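Peroxide stress regulator PerR, FUR family (Streptococcus pyogenes, PDB 4I7H) probably acts as a metal-dependent, DNA-binding transcription regulator of the Fur family that senses peroxide and controls stress-response genes. Local coordinates at residues Tyr37-Thr42 with Tyr92-His97; Gln7-Ala12 with His99-Cys104. All coordinates share one frame; numbering follows the deposited sequence.

Contact 1 of 2, residues Tyr37-Thr42 with Tyr92-His97. With NI (nickel (II) ion), chain F.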
ATOM      1  N   TYR B  37       6.967 -14.250  13.735  1.00 34.34           N
ATOM      2  CA  TYR B  37       7.855 -14.773  12.705  1.00 36.91           C
ATOM      3  C   TYR B  37       7.246 -14.604  11.318  1.00 38.76           C
ATOM      4  O   TYR B  37       7.921 -14.192  10.377  1.00 38.89           O
ATOM      5  CB  TYR B  37       8.161 -16.254  12.960  1.00 34.88           C
ATOM      6  CG  TYR B  37       9.039 -16.880  11.905  1.00 37.50           C
ATOM      7  CD1 TYR B  37       8.486 -17.436  10.756  1.00 39.23           C
ATOM      8  CD2 TYR B  37      10.426 -16.908  12.047  1.00 41.36           C
ATOM      9  CE1 TYR B  37       9.283 -18.007   9.775  1.00 37.31           C
ATOM     10  CE2 TYR B  37      11.237 -17.485  11.068  1.00 39.58           C
ATOM     11  CZ  TYR B  37      10.651 -18.027   9.935  1.00 41.36           C
ATOM     12  OH  TYR B  37      11.424 -18.606   8.953  1.00 44.47           O
ATOM     13  N   MET B  38       5.973 -14.951  11.204  1.00 34.28           N
ATOM     14  CA  MET B  38       5.265 -14.862   9.940  1.00 38.49           C
ATOM     15  C   MET B  38       5.211 -13.409   9.449  1.00 42.45           C
ATOM     16  O   MET B  38       5.520 -13.118   8.287  1.00 41.82           O
ATOM     17  CB  MET B  38       3.858 -15.421  10.108  1.00 37.58           C
ATOM     18  CG  MET B  38       3.850 -16.913  10.427  1.00 40.07           C
ATOM     19  SD  MET B  38       4.644 -17.718   9.045  1.00 48.84           S
ATOM     20  CE  MET B  38       3.223 -17.731   7.918  1.00 42.73           C
ATOM     21  N   ILE B  39       4.831 -12.500  10.337  1.00 36.81           N
ATOM     22  CA  ILE B  39       4.833 -11.076   9.987  1.00 42.67           C
ATOM     23  C   ILE B  39       6.195 -10.604   9.476  1.00 44.39           C
ATOM     24  O   ILE B  39       6.291 -10.017   8.391  1.00 44.00           O
ATOM     25  CB  ILE B  39       4.376 -10.210  11.163  1.00 43.41           C
ATOM     26  CG1 ILE B  39       2.925 -10.543  11.505  1.00 37.29           C
ATOM     27  CG2 ILE B  39       4.525  -8.724  10.821  1.00 48.06           C
ATOM     28  CD1 ILE B  39       2.417  -9.880  12.748  1.00 38.08           C
ATOM     29  N   GLN B  40       7.251 -10.894  10.228  1.00 46.39           N
ATOM     30  CA  GLN B  40       8.585 -10.410   9.871  1.00 47.54           C
ATOM     31  C   GLN B  40       9.245 -11.181   8.731  1.00 51.72           C
ATOM     32  O   GLN B  40      10.378 -10.875   8.354  1.00 53.93           O
ATOM     33  CB  GLN B  40       9.505 -10.415  11.098  1.00 47.31           C
ATOM     34  CG  GLN B  40       9.040  -9.491  12.237  1.00 52.25           C
ATOM     35  CD  GLN B  40       8.852  -8.040  11.789  1.00 55.26           C
ATOM     36  OE1 GLN B  40       7.724  -7.588  11.561  1.00 55.66           O
ATOM     37  NE2 GLN B  40       9.958  -7.301  11.669  1.00 53.95           N
ATOM     38  N   SER B  41       8.554 -12.180   8.187  1.00 47.85           N
ATOM     39  CA  SER B  41       9.182 -13.056   7.202  1.00 50.17           C
ATOM     40  C   SER B  41       9.237 -12.489   5.787  1.00 56.23           C
ATOM     41  O   SER B  41       8.223 -12.062   5.227  1.00 52.73           O
ATOM     42  CB  SER B  41       8.502 -14.422   7.153  1.00 49.91           C
ATOM     43  OG  SER B  41       8.942 -15.150   6.019  1.00 51.69           O
ATOM     44  N   THR B  42      10.442 -12.504   5.225  1.00 58.55           N
ATOM     45  CA  THR B  42      10.655 -12.199   3.819  1.00 60.54           C
ATOM     46  C   THR B  42       9.681 -13.017   2.956  1.00 63.29           C
ATOM     47  O   THR B  42       8.816 -12.463   2.253  1.00 62.22           O
ATOM     48  CB  THR B  42      12.124 -12.519   3.435  1.00 60.08           C
ATOM     49  OG1 THR B  42      12.954 -11.372   3.681  1.00 61.03           O
ATOM     50  CG2 THR B  42      12.239 -12.946   1.977  1.00 62.98           C
ATOM     51  N   TYR B  92       2.901 -20.718   3.642  1.00 31.95           N
ATOM     52  CA  TYR B  92       1.997 -19.969   4.495  1.00 33.58           C
ATOM     53  C   TYR B  92       2.335 -18.487   4.396  1.00 39.61           C
ATOM     54  O   TYR B  92       3.502 -18.101   4.323  1.00 37.10           O
ATOM     55  CB  TYR B  92       2.082 -20.484   5.940  1.00 35.82           C
ATOM     56  CG  TYR B  92       1.628 -21.923   6.042  1.00 33.33           C
ATOM     57  CD1 TYR B  92       0.297 -22.226   6.260  1.00 37.84           C
ATOM     58  CD2 TYR B  92       2.522 -22.973   5.861  1.00 36.47           C
ATOM     59  CE1 TYR B  92      -0.141 -23.548   6.329  1.00 39.53           C
ATOM     60  CE2 TYR B  92       2.098 -24.305   5.933  1.00 33.06           C
ATOM     61  CZ  TYR B  92       0.771 -24.579   6.158  1.00 37.28           C
ATOM     62  OH  TYR B  92       0.343 -25.888   6.227  1.00 35.96           O
ATOM     63  N   ASP B  93       1.306 -17.662   4.371  1.00 39.26           N
ATOM     64  CA  ASP B  93       1.506 -16.233   4.153  1.00 46.39           C
ATOM     65  C   ASP B  93       0.727 -15.498   5.211  1.00 40.27           C
ATOM     66  O   ASP B  93      -0.486 -15.670   5.310  1.00 38.74           O
ATOM     67  CB  ASP B  93       0.989 -15.856   2.767  1.00 44.89           C
ATOM     68  CG  ASP B  93       0.853 -14.346   2.570  1.00 53.83           C
ATOM     69  OD1 ASP B  93       1.806 -13.601   2.931  1.00 49.18           O
ATOM     70  OD2 ASP B  93      -0.217 -13.916   2.051  1.00 50.66           O
ATOM     71  N   PHE B  94       1.403 -14.709   6.035  1.00 37.33           N
ATOM     72  CA  PHE B  94       0.639 -13.960   7.012  1.00 42.82           C
ATOM     73  C   PHE B  94      -0.014 -12.786   6.298  1.00 43.81           C
ATOM     74  O   PHE B  94       0.671 -11.907   5.767  1.00 47.25           O
ATOM     75  CB  PHE B  94       1.479 -13.473   8.187  1.00 40.97           C
ATOM     76  CG  PHE B  94       0.660 -12.792   9.239  1.00 42.30           C
ATOM     77  CD1 PHE B  94       0.406 -11.426   9.163  1.00 42.92           C
ATOM     78  CD2 PHE B  94       0.100 -13.520  10.273  1.00 42.41           C
ATOM     79  CE1 PHE B  94      -0.376 -10.801  10.104  1.00 42.62           C
ATOM     80  CE2 PHE B  94      -0.690 -12.893  11.238  1.00 43.75           C
ATOM     81  CZ  PHE B  94      -0.921 -11.524  11.145  1.00 42.41           C
ATOM     82  N   MET B  95      -1.338 -12.765   6.268  1.00 42.29           N
ATOM     83  CA  MET B  95      -2.004 -11.701   5.527  1.00 46.03           C
ATOM     84  C   MET B  95      -2.974 -10.901   6.383  1.00 43.72           C
ATOM     85  O   MET B  95      -3.843 -10.211   5.865  1.00 39.97           O
ATOM     86  CB  MET B  95      -2.658 -12.249   4.253  1.00 47.02           C
ATOM     87  CG  MET B  95      -3.314 -13.604   4.407  1.00 43.73           C
ATOM     88  SD  MET B  95      -4.738 -13.514   5.474  1.00 53.38           S
ATOM     89  CE  MET B  95      -5.864 -14.655   4.657  1.00 49.33           C
ATOM     90  N   GLY B  96      -2.801 -10.981   7.698  1.00 41.59           N
ATOM     91  CA  GLY B  96      -3.645 -10.249   8.623  1.00 38.40           C
ATOM     92  C   GLY B  96      -3.567  -8.739   8.428  1.00 38.21           C
ATOM     93  O   GLY B  96      -2.508  -8.179   8.152  1.00 32.21           O
ATOM     94  N   HIS B  97      -4.699  -8.069   8.611  1.00 38.15           N
ATOM     95  CA  HIS B  97      -4.765  -6.629   8.393  1.00 36.51           C
ATOM     96  C   HIS B  97      -4.187  -5.881   9.579  1.00 35.29           C
ATOM     97  O   HIS B  97      -3.816  -6.477  10.596  1.00 34.01           O
ATOM     98  CB  HIS B  97      -6.225  -6.208   8.203  1.00 33.14           C
ATOM     99  CG  HIS B  97      -7.085  -6.507   9.391  1.00 36.71           C
ATOM    100  ND1 HIS B  97      -7.748  -7.708   9.542  1.00 38.95           N
ATOM    101  CD2 HIS B  97      -7.361  -5.782  10.499  1.00 33.03           C
ATOM    102  CE1 HIS B  97      -8.416  -7.702  10.678  1.00 35.07           C
ATOM    103  NE2 HIS B  97      -8.199  -6.547  11.278  1.00 36.13           N
TER
HETATM  104 NI    NI F 202      -8.787  -5.424  13.368  1.00 35.47          NI
HETATM  105  O   HOH W   1       4.194 -14.669   6.369  1.00 50.13           O
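Ile39 lies over one face of the Phe94 ring. Ile39 CG1 is 3.7 Å from the centroid of the Phe94 ring and 19° off the ring normal, a CH-pi contact. The methylene sits toward the rim of the ring, nearest to CD1 and CE1, and the CD1 methyl of Ile39 follows along CE1 and CZ. Both side chains extend in the same direction. In Phe94, CG is anti to the backbone N (chi1 -176°), which turns a face of the ring to Ile39 CG1.

The other apolar contacts belong to Met38. Met38 CB meets Phe94 CB at 3.6 Å, close to where both side chains begin. The methionine chain then bends at chi2 and chi3 and carries Met38 CE back to the strand, 3.6 Å from Tyr92 CB. The phenol ring of Tyr92 leads away from the helix.

No direct hydrogen bond joins the segments. A water bridges them instead: it donates to Met38 O at 2.8 Å and accepts from Phe94 N at 2.8 Å. This serves a carbonyl near the helix end and a strand N-H together.

The contact sets the C-terminal end of helix 29-39 against strand 91-94. Val79 of the partner strand 79-82 touches both Tyr92 and Phe94. Ile50 of helix 47-54 packs on Met38, and helix 12-22 adds Ala12 to both Ile39 and Phe94. Segment 92-97 then leaves this part of the fold, which is consistent with the winged-helix domain of Fur-family regulators, and runs on to His97, a nickel ligand.

Contact 2 of 2, residues Gln7-Ala12 with His99-Cys104. With NI (nickel (II) ion), chain F; ZN (zinc ion), chain E.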
ATOM      1  N   GLN B   7     -10.902   1.590  17.537  1.00 42.17           N
ATOM      2  CA  GLN B   7     -10.728   2.976  17.997  1.00 45.62           C
ATOM      3  C   GLN B   7      -9.265   3.365  18.273  1.00 44.65           C
ATOM      4  O   GLN B   7      -9.003   4.264  19.072  1.00 44.48           O
ATOM      5  CB  GLN B   7     -11.638   3.347  19.201  1.00 49.79           C
ATOM      6  CG  GLN B   7     -12.508   2.237  19.802  1.00 50.65           C
ATOM      7  CD  GLN B   7     -13.554   1.715  18.845  1.00 49.75           C
ATOM      8  OE1 GLN B   7     -14.000   2.427  17.941  1.00 54.10           O
ATOM      9  NE2 GLN B   7     -13.942   0.457  19.028  1.00 47.72           N
ATOM     10  N   GLN B   8      -8.322   2.692  17.610  1.00 42.77           N
ATOM     11  CA  GLN B   8      -6.913   3.094  17.643  1.00 42.93           C
ATOM     12  C   GLN B   8      -6.141   2.388  16.537  1.00 40.63           C
ATOM     13  O   GLN B   8      -6.538   1.319  16.079  1.00 39.43           O
ATOM     14  CB  GLN B   8      -6.258   2.780  19.000  1.00 43.49           C
ATOM     15  CG  GLN B   8      -6.006   1.297  19.250  1.00 48.00           C
ATOM     16  CD  GLN B   8      -5.263   1.030  20.562  1.00 51.70           C
ATOM     17  OE1 GLN B   8      -4.134   1.495  20.761  1.00 51.26           O
ATOM     18  NE2 GLN B   8      -5.895   0.272  21.456  1.00 49.59           N
ATOM     19  N   ALA B   9      -5.041   2.995  16.102  1.00 40.83           N
ATOM     20  CA  ALA B   9      -4.115   2.308  15.210  1.00 36.67           C
ATOM     21  C   ALA B   9      -3.585   1.064  15.932  1.00 39.10           C
ATOM     22  O   ALA B   9      -3.382   1.070  17.148  1.00 40.15           O
ATOM     23  CB  ALA B   9      -2.962   3.231  14.804  1.00 34.63           C
ATOM     24  N   LEU B  10      -3.400  -0.015  15.186  1.00 37.02           N
ATOM     25  CA  LEU B  10      -2.809  -1.232  15.731  1.00 38.20           C
ATOM     26  C   LEU B  10      -1.976  -1.837  14.621  1.00 35.94           C
ATOM     27  O   LEU B  10      -2.453  -1.916  13.479  1.00 34.16           O
ATOM     28  CB  LEU B  10      -3.897  -2.242  16.121  1.00 36.04           C
ATOM     29  CG  LEU B  10      -4.866  -1.973  17.270  1.00 40.74           C
ATOM     30  CD1 LEU B  10      -5.918  -3.096  17.341  1.00 38.86           C
ATOM     31  CD2 LEU B  10      -4.107  -1.857  18.596  1.00 42.85           C
ATOM     32  N   ASP B  11      -0.746  -2.259  14.920  1.00 35.15           N
ATOM     33  CA  ASP B  11       0.010  -3.006  13.913  1.00 36.01           C
ATOM     34  C   ASP B  11      -0.579  -4.410  13.714  1.00 34.55           C
ATOM     35  O   ASP B  11      -1.481  -4.818  14.447  1.00 35.68           O
ATOM     36  CB  ASP B  11       1.531  -3.031  14.193  1.00 41.27           C
ATOM     37  CG  ASP B  11       1.911  -3.794  15.470  1.00 40.41           C
ATOM     38  OD1 ASP B  11       1.112  -4.594  15.992  1.00 42.26           O
ATOM     39  OD2 ASP B  11       3.056  -3.608  15.936  1.00 50.71           O
ATOM     40  N   ALA B  12      -0.089  -5.125  12.710  1.00 34.08           N
ATOM     41  CA  ALA B  12      -0.583  -6.467  12.396  1.00 36.32           C
ATOM     42  C   ALA B  12      -0.504  -7.403  13.603  1.00 37.72           C
ATOM     43  O   ALA B  12      -1.442  -8.154  13.863  1.00 36.00           O
ATOM     44  CB  ALA B  12       0.183  -7.055  11.217  1.00 35.53           C
ATOM     45  N   HIS B  99      -4.453  -1.554  11.437  1.00 30.54           N
ATOM     46  CA  HIS B  99      -5.274  -0.346  11.508  1.00 31.36           C
ATOM     47  C   HIS B  99      -4.379   0.857  11.592  1.00 28.29           C
ATOM     48  O   HIS B  99      -3.470   0.894  12.423  1.00 29.50           O
ATOM     49  CB  HIS B  99      -6.206  -0.403  12.717  1.00 33.51           C
ATOM     50  CG  HIS B  99      -7.271  -1.435  12.574  1.00 31.43           C
ATOM     51  ND1 HIS B  99      -8.460  -1.171  11.930  1.00 34.23           N
ATOM     52  CD2 HIS B  99      -7.306  -2.747  12.918  1.00 28.54           C
ATOM     53  CE1 HIS B  99      -9.205  -2.259  11.924  1.00 36.78           C
ATOM     54  NE2 HIS B  99      -8.525  -3.227  12.499  1.00 31.65           N
ATOM     55  N   VAL B 100      -4.622   1.825  10.710  1.00 27.48           N
ATOM     56  CA  VAL B 100      -3.769   3.004  10.640  1.00 29.04           C
ATOM     57  C   VAL B 100      -4.557   4.316  10.717  1.00 29.60           C
ATOM     58  O   VAL B 100      -5.760   4.358  10.401  1.00 30.08           O
ATOM     59  CB  VAL B 100      -2.773   2.933   9.429  1.00 37.14           C
ATOM     60  CG1 VAL B 100      -2.991   1.691   8.597  1.00 36.19           C
ATOM     61  CG2 VAL B 100      -2.797   4.198   8.565  1.00 31.56           C
ATOM     62  N   ASN B 101      -3.886   5.369  11.167  1.00 30.79           N
ATOM     63  CA  ASN B 101      -4.537   6.667  11.350  1.00 32.16           C
ATOM     64  C   ASN B 101      -4.532   7.548  10.108  1.00 32.21           C
ATOM     65  O   ASN B 101      -3.606   7.461   9.296  1.00 28.29           O
ATOM     66  CB  ASN B 101      -3.876   7.399  12.522  1.00 32.04           C
ATOM     67  CG  ASN B 101      -4.250   6.794  13.860  1.00 30.89           C
ATOM     68  OD1 ASN B 101      -5.404   6.407  14.066  1.00 31.57           O
ATOM     69  ND2 ASN B 101      -3.292   6.710  14.772  1.00 32.91           N
ATOM     70  N   VAL B 102      -5.580   8.366   9.949  1.00 29.38           N
ATOM     71  CA  VAL B 102      -5.535   9.521   9.038  1.00 30.45           C
ATOM     72  C   VAL B 102      -5.738  10.778   9.883  1.00 32.59           C
ATOM     73  O   VAL B 102      -6.623  10.805  10.742  1.00 30.61           O
ATOM     74  CB  VAL B 102      -6.688   9.571   8.024  1.00 34.69           C
ATOM     75  CG1 VAL B 102      -6.255  10.319   6.749  1.00 33.42           C
ATOM     76  CG2 VAL B 102      -7.230   8.211   7.727  1.00 40.31           C
ATOM     77  N   VAL B 103      -4.945  11.814   9.630  1.00 29.87           N
ATOM     78  CA  VAL B 103      -5.077  13.049  10.370  1.00 33.23           C
ATOM     79  C   VAL B 103      -5.599  14.154   9.445  1.00 33.98           C
ATOM     80  O   VAL B 103      -5.152  14.269   8.290  1.00 32.41           O
ATOM     81  CB  VAL B 103      -3.734  13.469  10.982  1.00 35.31           C
ATOM     82  CG1 VAL B 103      -3.917  14.714  11.884  1.00 32.77           C
ATOM     83  CG2 VAL B 103      -3.136  12.298  11.786  1.00 32.88           C
ATOM     84  N   CYS B 104      -6.552  14.952   9.927  1.00 37.73           N
ATOM     85  CA  CYS B 104      -6.982  16.127   9.159  1.00 33.72           C
ATOM     86  C   CYS B 104      -5.927  17.233   9.219  1.00 33.28           C
ATOM     87  O   CYS B 104      -5.586  17.725  10.293  1.00 35.67           O
ATOM     88  CB  CYS B 104      -8.331  16.685   9.647  1.00 37.03           C
ATOM     89  SG  CYS B 104      -8.838  18.032   8.544  1.00 41.17           S
TER
HETATM   90 NI    NI F 202      -8.787  -5.424  13.368  1.00 35.47          NI
HETATM   91 ZN    ZN E 201     -10.950  18.454   9.776  1.00 44.84          ZN
HETATM   92  O   HOH W   2      -3.791   5.582  17.635  1.00 44.44           O
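Leu10 and His99 are joined by a pair of backbone hydrogen bonds. Leu10 N donates to His99 O at 2.9 Å, and His99 N returns a bond to Leu10 O, also at 2.9 Å. The second bond is nearly straight, 175° at the hydrogen. The first is more bent, at 147°. Together they make one antiparallel hydrogen-bonded pair, a single bridge. Beside it, Ala9 CA makes a CA-H...O contact of 3.2 Å with His99 O, so this carbonyl meets two neighbouring residues of the N-terminal segment.

The side-chain packing is light. Ala9 CB rests 3.5 Å from Asn101 ND2. The amide reaches it with CG anti to the carbonyl carbon (chi1 -73°). Water links the same two residues: one molecule accepts from Ala9 N at 3.3 Å and from Asn101 ND2 at 3.1 Å.

Two metals are bound from the strand. His99 NE2 coordinates nickel at 2.4 Å, joined there by His4, Asn15, His19 and His97. The paired backbone bonds hold the N-terminal segment against the very residue that supplies this ligand. Farther along, Cys104 SG binds zinc at 2.5 Å, with Cys107, Cys144 and Cys147 completing the four sulfurs.

Asp11 follows the bridge as the N-cap of helix 12-22, its OD1 accepting from Glu14 N. Tyr131 of the second subunit packs on Val102 and Cys104. Strand 98-104 is the central strand between 110-115 and 140-143. Such a strand fits the C-terminal dimerisation domain of Fur-family regulators, with a regulatory metal site at the domain junction and a structural zinc site of four cysteines.

The centres of the two contacts lie about 19 Å apart. Along the chain the order is 7-12, 37-42, 92-97 and 99-104, so contact 1 falls wholly between the two segments of contact 2. Strand 91-94 of contact 1 is followed directly by strand 98-104 of contact 2, and the two belong to different sheets. Ala12 joins the contacts physically: Ala12 CB is 3.9 Å from both Ile39 CD1 and Phe94 CE1. Each contact also gives one histidine to the same nickel ion. The metal draws His4, Asn15 and His19, which flank segment 7-12, to His97 in the link and His99 on the strand, consistent with metal-controlled placement of the DNA-binding and dimerisation domains.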